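PDB 4U5R: RhCC from Rhodococcus jostii, which acts as an unusual cofactor-independent oxygenase and belongs, by fold, to the tautomerase superfamily. Local coordinates for the interface of chains A and B. Numbering follows the deposited sequence. Chains: chain A/B, RhCC.

Contact 1: the interface of chains A and B. Residues chain A 108-109, 112-114; chain B 83, 103-105.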
loop_
_atom_site.group_PDB
_atom_site.type_symbol
_atom_site.label_atom_id
_atom_site.label_comp_id
_atom_site.label_asym_id
_atom_site.label_seq_id
_atom_site.Cartn_x
_atom_site.Cartn_y
_atom_site.Cartn_z
ATOM N N THR A 108 6.587 -4.376 6.743
ATOM C CA THR A 108 6.559 -3.042 7.351
ATOM C C THR A 108 7.016 -3.105 8.819
ATOM O O THR A 108 7.030 -4.172 9.419
ATOM C CB THR A 108 5.132 -2.393 7.239
ATOM O OG1 THR A 108 4.211 -3.001 8.155
ATOM C CG2 THR A 108 4.598 -2.513 5.834
ATOM N N PRO A 109 7.405 -1.961 9.401
ATOM C CA PRO A 109 8.066 -2.027 10.711
ATOM C C PRO A 109 7.153 -2.407 11.869
ATOM O O PRO A 109 6.096 -1.821 12.044
ATOM C CB PRO A 109 8.587 -0.597 10.906
ATOM C CG PRO A 109 8.656 -0.024 9.550
ATOM C CD PRO A 109 7.488 -0.606 8.827
ATOM N N LEU A 112 5.740 0.283 14.390
ATOM C CA LEU A 112 4.831 1.333 13.950
ATOM C C LEU A 112 3.469 0.728 13.698
ATOM O O LEU A 112 2.910 0.873 12.616
ATOM C CB LEU A 112 5.343 2.028 12.686
ATOM C CG LEU A 112 6.715 2.701 12.804
ATOM C CD1 LEU A 112 7.193 3.233 11.455
ATOM C CD2 LEU A 112 6.655 3.820 13.832
ATOM N N TRP A 113 2.928 0.068 14.714
ATOM C CA TRP A 113 1.738 -0.744 14.541
ATOM C C TRP A 113 1.004 -0.829 15.866
ATOM O O TRP A 113 1.614 -1.089 16.886
ATOM C CB TRP A 113 2.157 -2.120 14.016
ATOM C CG TRP A 113 1.152 -3.241 14.105
ATOM C CD1 TRP A 113 -0.141 -3.229 13.666
ATOM C CD2 TRP A 113 1.393 -4.565 14.613
ATOM N NE1 TRP A 113 -0.730 -4.455 13.890
ATOM C CE2 TRP A 113 0.189 -5.289 14.472
ATOM C CE3 TRP A 113 2.506 -5.203 15.178
ATOM C CZ2 TRP A 113 0.066 -6.612 14.880
ATOM C CZ3 TRP A 113 2.384 -6.519 15.586
ATOM C CH2 TRP A 113 1.167 -7.212 15.439
ATOM N N ARG A 114 -0.292 -0.553 15.862
ATOM C CA ARG A 114 -1.098 -0.706 17.067
ATOM C C ARG A 114 -2.399 -1.420 16.703
ATOM O O ARG A 114 -2.934 -1.253 15.600
ATOM C CB ARG A 114 -1.397 0.657 17.717
ATOM C CG ARG A 114 -0.148 1.477 18.099
ATOM C CD ARG A 114 0.569 0.927 19.349
ATOM N NE ARG A 114 1.683 1.777 19.776
ATOM C CZ ARG A 114 2.958 1.596 19.426
ATOM N NH1 ARG A 114 3.310 0.602 18.614
ATOM N NH2 ARG A 114 3.894 2.422 19.887
ATOM N N MET B 83 2.926 7.093 17.045
ATOM C CA MET B 83 1.816 6.175 17.297
ATOM C C MET B 83 0.903 6.718 18.386
ATOM O O MET B 83 -0.320 6.639 18.279
ATOM C CB MET B 83 2.330 4.782 17.691
ATOM C CG MET B 83 3.271 4.161 16.671
ATOM S SD MET B 83 2.714 4.301 14.951
ATOM C CE MET B 83 1.232 3.277 14.879
ATOM N N ILE B 103 -3.991 0.027 13.078
ATOM C CA ILE B 103 -3.234 1.012 12.315
ATOM C C ILE B 103 -1.814 0.531 12.151
ATOM O O ILE B 103 -1.242 -0.064 13.075
ATOM C CB ILE B 103 -3.197 2.393 13.011
ATOM C CG1 ILE B 103 -2.499 3.437 12.122
ATOM C CG2 ILE B 103 -2.489 2.300 14.366
ATOM C CD1 ILE B 103 -2.761 4.886 12.567
ATOM N N HIS B 104 -1.236 0.781 10.979
ATOM C CA HIS B 104 0.202 0.620 10.814
ATOM C C HIS B 104 0.787 1.605 9.805
ATOM O O HIS B 104 0.071 2.178 8.976
ATOM C CB HIS B 104 0.565 -0.843 10.459
ATOM C CG HIS B 104 0.274 -1.256 9.044
ATOM N ND1 HIS B 104 -0.993 -1.556 8.593
ATOM C CD2 HIS B 104 1.109 -1.501 8.003
ATOM C CE1 HIS B 104 -0.935 -1.921 7.324
ATOM N NE2 HIS B 104 0.331 -1.900 6.943
ATOM N N ILE B 105 2.093 1.833 9.940
ATOM C CA ILE B 105 2.834 2.788 9.126
ATOM C C ILE B 105 3.991 2.132 8.373
ATOM O O ILE B 105 4.683 1.254 8.889
ATOM C CB ILE B 105 3.440 3.928 9.968
ATOM C CG1 ILE B 105 2.454 4.421 11.023
ATOM C CG2 ILE B 105 3.936 5.054 9.057
ATOM C CD1 ILE B 105 2.911 5.682 11.755
HETATM O O HOH W 1 4.124 -1.091 10.074
#

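Contact 2: the interface of chains A and B. Residues chain A 2, 4, 42, 44; chain B 4, 6, 46, 51.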
loop_
_atom_site.group_PDB
_atom_site.type_symbol
_atom_site.label_atom_id
_atom_site.label_comp_id
_atom_site.label_asym_id
_atom_site.label_seq_id
_atom_site.Cartn_x
_atom_site.Cartn_y
_atom_site.Cartn_z
ATOM N N TYR A 2 -2.107 -7.859 6.673
ATOM C CA TYR A 2 -3.081 -6.989 6.056
ATOM C C TYR A 2 -3.206 -7.388 4.590
ATOM O O TYR A 2 -2.291 -7.136 3.823
ATOM C CB TYR A 2 -2.609 -5.544 6.225
ATOM C CG TYR A 2 -3.309 -4.530 5.373
ATOM C CD1 TYR A 2 -4.569 -4.062 5.721
ATOM C CD2 TYR A 2 -2.696 -3.999 4.245
ATOM C CE1 TYR A 2 -5.207 -3.118 4.951
ATOM C CE2 TYR A 2 -3.332 -3.052 3.466
ATOM C CZ TYR A 2 -4.586 -2.616 3.831
ATOM O OH TYR A 2 -5.236 -1.680 3.065
ATOM N N GLU A 4 -5.109 -7.285 0.826
ATOM C CA GLU A 4 -6.088 -6.734 -0.093
ATOM C C GLU A 4 -6.263 -7.678 -1.254
ATOM O O GLU A 4 -5.281 -8.064 -1.885
ATOM C CB GLU A 4 -5.649 -5.400 -0.642
ATOM C CG GLU A 4 -5.496 -4.313 0.361
ATOM C CD GLU A 4 -4.744 -3.157 -0.245
ATOM O OE1 GLU A 4 -3.534 -3.319 -0.503
ATOM O OE2 GLU A 4 -5.359 -2.112 -0.494
ATOM N N LEU A 42 -9.361 -7.559 3.138
ATOM C CA LEU A 42 -10.286 -6.613 2.519
ATOM C C LEU A 42 -10.533 -7.043 1.096
ATOM O O LEU A 42 -9.584 -7.129 0.319
ATOM C CB LEU A 42 -9.724 -5.190 2.538
ATOM C CG LEU A 42 -9.177 -4.667 3.874
ATOM C CD1 LEU A 42 -8.708 -3.190 3.796
ATOM C CD2 LEU A 42 -10.236 -4.849 4.957
ATOM N N LYS A 44 -11.998 -6.107 -2.447
ATOM C CA LYS A 44 -12.315 -4.891 -3.171
ATOM C C LYS A 44 -12.793 -5.221 -4.587
ATOM O O LYS A 44 -12.003 -5.582 -5.458
ATOM C CB LYS A 44 -11.093 -3.969 -3.179
ATOM C CG LYS A 44 -10.599 -3.627 -1.763
ATOM C CD LYS A 44 -9.281 -2.856 -1.758
ATOM C CE LYS A 44 -8.883 -2.405 -0.363
ATOM N NZ LYS A 44 -7.657 -1.537 -0.367
ATOM N N GLU B 4 -4.754 6.028 4.475
ATOM C CA GLU B 4 -5.948 5.335 4.036
ATOM C C GLU B 4 -6.769 4.952 5.241
ATOM O O GLU B 4 -6.253 4.302 6.137
ATOM C CB GLU B 4 -5.590 4.081 3.275
ATOM C CG GLU B 4 -4.990 4.290 1.918
ATOM C CD GLU B 4 -4.543 2.970 1.336
ATOM O OE1 GLU B 4 -3.649 2.333 1.937
ATOM O OE2 GLU B 4 -5.120 2.542 0.319
ATOM N N PHE B 6 -10.117 2.841 6.040
ATOM C CA PHE B 6 -11.153 1.930 5.569
ATOM C C PHE B 6 -12.217 1.784 6.637
ATOM O O PHE B 6 -11.927 1.297 7.719
ATOM C CB PHE B 6 -10.552 0.557 5.255
ATOM C CG PHE B 6 -9.527 0.567 4.162
ATOM C CD1 PHE B 6 -9.907 0.386 2.845
ATOM C CD2 PHE B 6 -8.174 0.695 4.459
ATOM C CE1 PHE B 6 -8.963 0.357 1.834
ATOM C CE2 PHE B 6 -7.224 0.677 3.453
ATOM C CZ PHE B 6 -7.618 0.516 2.138
ATOM N N MET B 46 -16.328 0.713 3.051
ATOM C CA MET B 46 -16.394 -0.709 2.746
ATOM C C MET B 46 -17.789 -1.242 2.990
ATOM O O MET B 46 -18.301 -1.154 4.111
ATOM C CB MET B 46 -15.397 -1.498 3.593
ATOM C CG MET B 46 -13.961 -1.050 3.418
ATOM S SD MET B 46 -13.325 -1.348 1.750
ATOM C CE MET B 46 -13.264 -3.138 1.655
ATOM N N MET B 51 -14.981 -6.685 4.693
ATOM C CA MET B 51 -13.841 -6.642 5.604
ATOM C C MET B 51 -13.905 -7.862 6.500
ATOM O O MET B 51 -14.814 -7.974 7.324
ATOM C CB MET B 51 -13.832 -5.370 6.464
ATOM C CG MET B 51 -13.876 -4.046 5.695
ATOM S SD MET B 51 -13.822 -2.554 6.737
ATOM C CE MET B 51 -12.080 -2.447 7.159
#

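Contact 1: the interface of chains A and B
A:Leu112 and A:Arg114 run antiparallel to B:Ile103 and B:Ile105, a clear example of a sheet continued from one subunit into the next. The amide of A:Arg114 donates to B:Ile103 O at 3.0 Å, and its carbonyl accepts from B:Ile103 N, so the two residues grip each other in both directions. Two residues further on, B:Ile105 N donates to A:Leu112 O. Between them A:Trp113 bridges B:His104, their side chains crossing obliquely, indole CD1 towards histidine CB.

Side chains pack along this seam. The CB of A:Leu112 meets the CB of B:Ile105 at 3.8 Å. B:Met83, on helix 76-90, reaches over the same backbone: bends at chi2 and chi3 bring its sulfur SD to 3.8 Å from A:Leu112 CA and lay its CE methyl on the peptide between A:Leu112 and A:Trp113, 3.6 Å from A:Trp113 N. Its CB lies against one face of the A:Arg114 guanidinium, nearer the rim, 3.7 Å from CZ. A bend at chi2 (-74°) folds the arginine back, and NH1 donates to A:Trp113 O, near the guanidinium plane, fixing the face that B:Met83 meets.

Beyond the paired backbone, towards the end of strand 100-107, a water joins A:Thr108 OG1 (2.7 Å) and A:Pro109 O to B:Ile105 O (2.7 Å). It lies in plane at the edge of the B:His104 imidazole, whose CG sits between backbone N and carbonyl carbon (chi1 76°), bringing CD2 to 3.4 Å from A:Thr108 OG1. The site continues the sheet between subunits and, through water, ties the A:Thr108 and A:Pro109 loop to the neighbour, which would suit the trimer.

Contact 2: the interface of chains A and B
A:Leu42, on strand 40-46, pairs in an antiparallel beta bridge with B:Met51 of strand 51-53, and apolar and ring packing holds the rest of the patch. In the tautomerase superfamily, beta-alpha-beta units assemble so that their sheets line a common core, and here the packing centres on the phenyl ring of B:Phe6.

A:Leu42 divides its two methyls between partners. CD1 stands over the centre of one face of the B:Phe6 ring, 3.8 Å from the centroid, as a CH-pi contact. CD2 turns to B:Met51, whose side chain lies alongside and points the same way, with its CE methyl 3.7 Å from CD2. The leucine CG sits anti to its own carbonyl carbon (chi1 -49°), which points it at the partner, and chi2 near anti (-177°) splits the methyls between B:Phe6 and B:Met51. Beside the stem of the leucine, the CE methyl of B:Met46, on a chain bent at chi2 and chi3, comes to 4.2 Å from A:Leu42 CB.

Two polar groups meet the outer edge of the phenyl ring, raised to the leucine's side, each side chain crossing that of B:Phe6 at about a right angle. A:Lys44, extended beyond CG, comes to the CE1-CZ edge: its CE methylene is 3.5 Å from B:Phe6 CE1, and the amine nitrogen NZ lies closer still, 3.2 Å from B:Phe6 CZ. A:Tyr2, its CG anti to the backbone N (chi1 166°), faces the CE2-CZ edge with its phenol OH, 3.4 Å from B:Phe6 CZ.

A:Lys44 NZ also pairs with A:Glu4 of its own chain, a salt bridge whose modelled length is too short to trust. B:Glu4 OE2 lies 4.7 Å from A:Glu4 OE2, a proximity of like groups that may raise the affinity of one for a proton, while the nearby lysine would tend to offset it.

The C-alpha centres of contact 1 and contact 2 lie about 16 Å apart, and the two share neither residues nor secondary-structure elements. Contact 1 draws on strands 100-107 and 113-115 with helix 76-90, whereas contact 2 draws on strands 2-8, 40-46 and 51-53. Both join chains through antiparallel strand pairing, yet contact 1 relies on backbone bonds and water, contact 2 on apolar packing. The interface is not an exact two-fold, so each chain presents different surfaces to its neighbours, as suits the deposited trimer. Such trimers are usual in the tautomerase superfamily; repeated round the ring, the two contacts would close it.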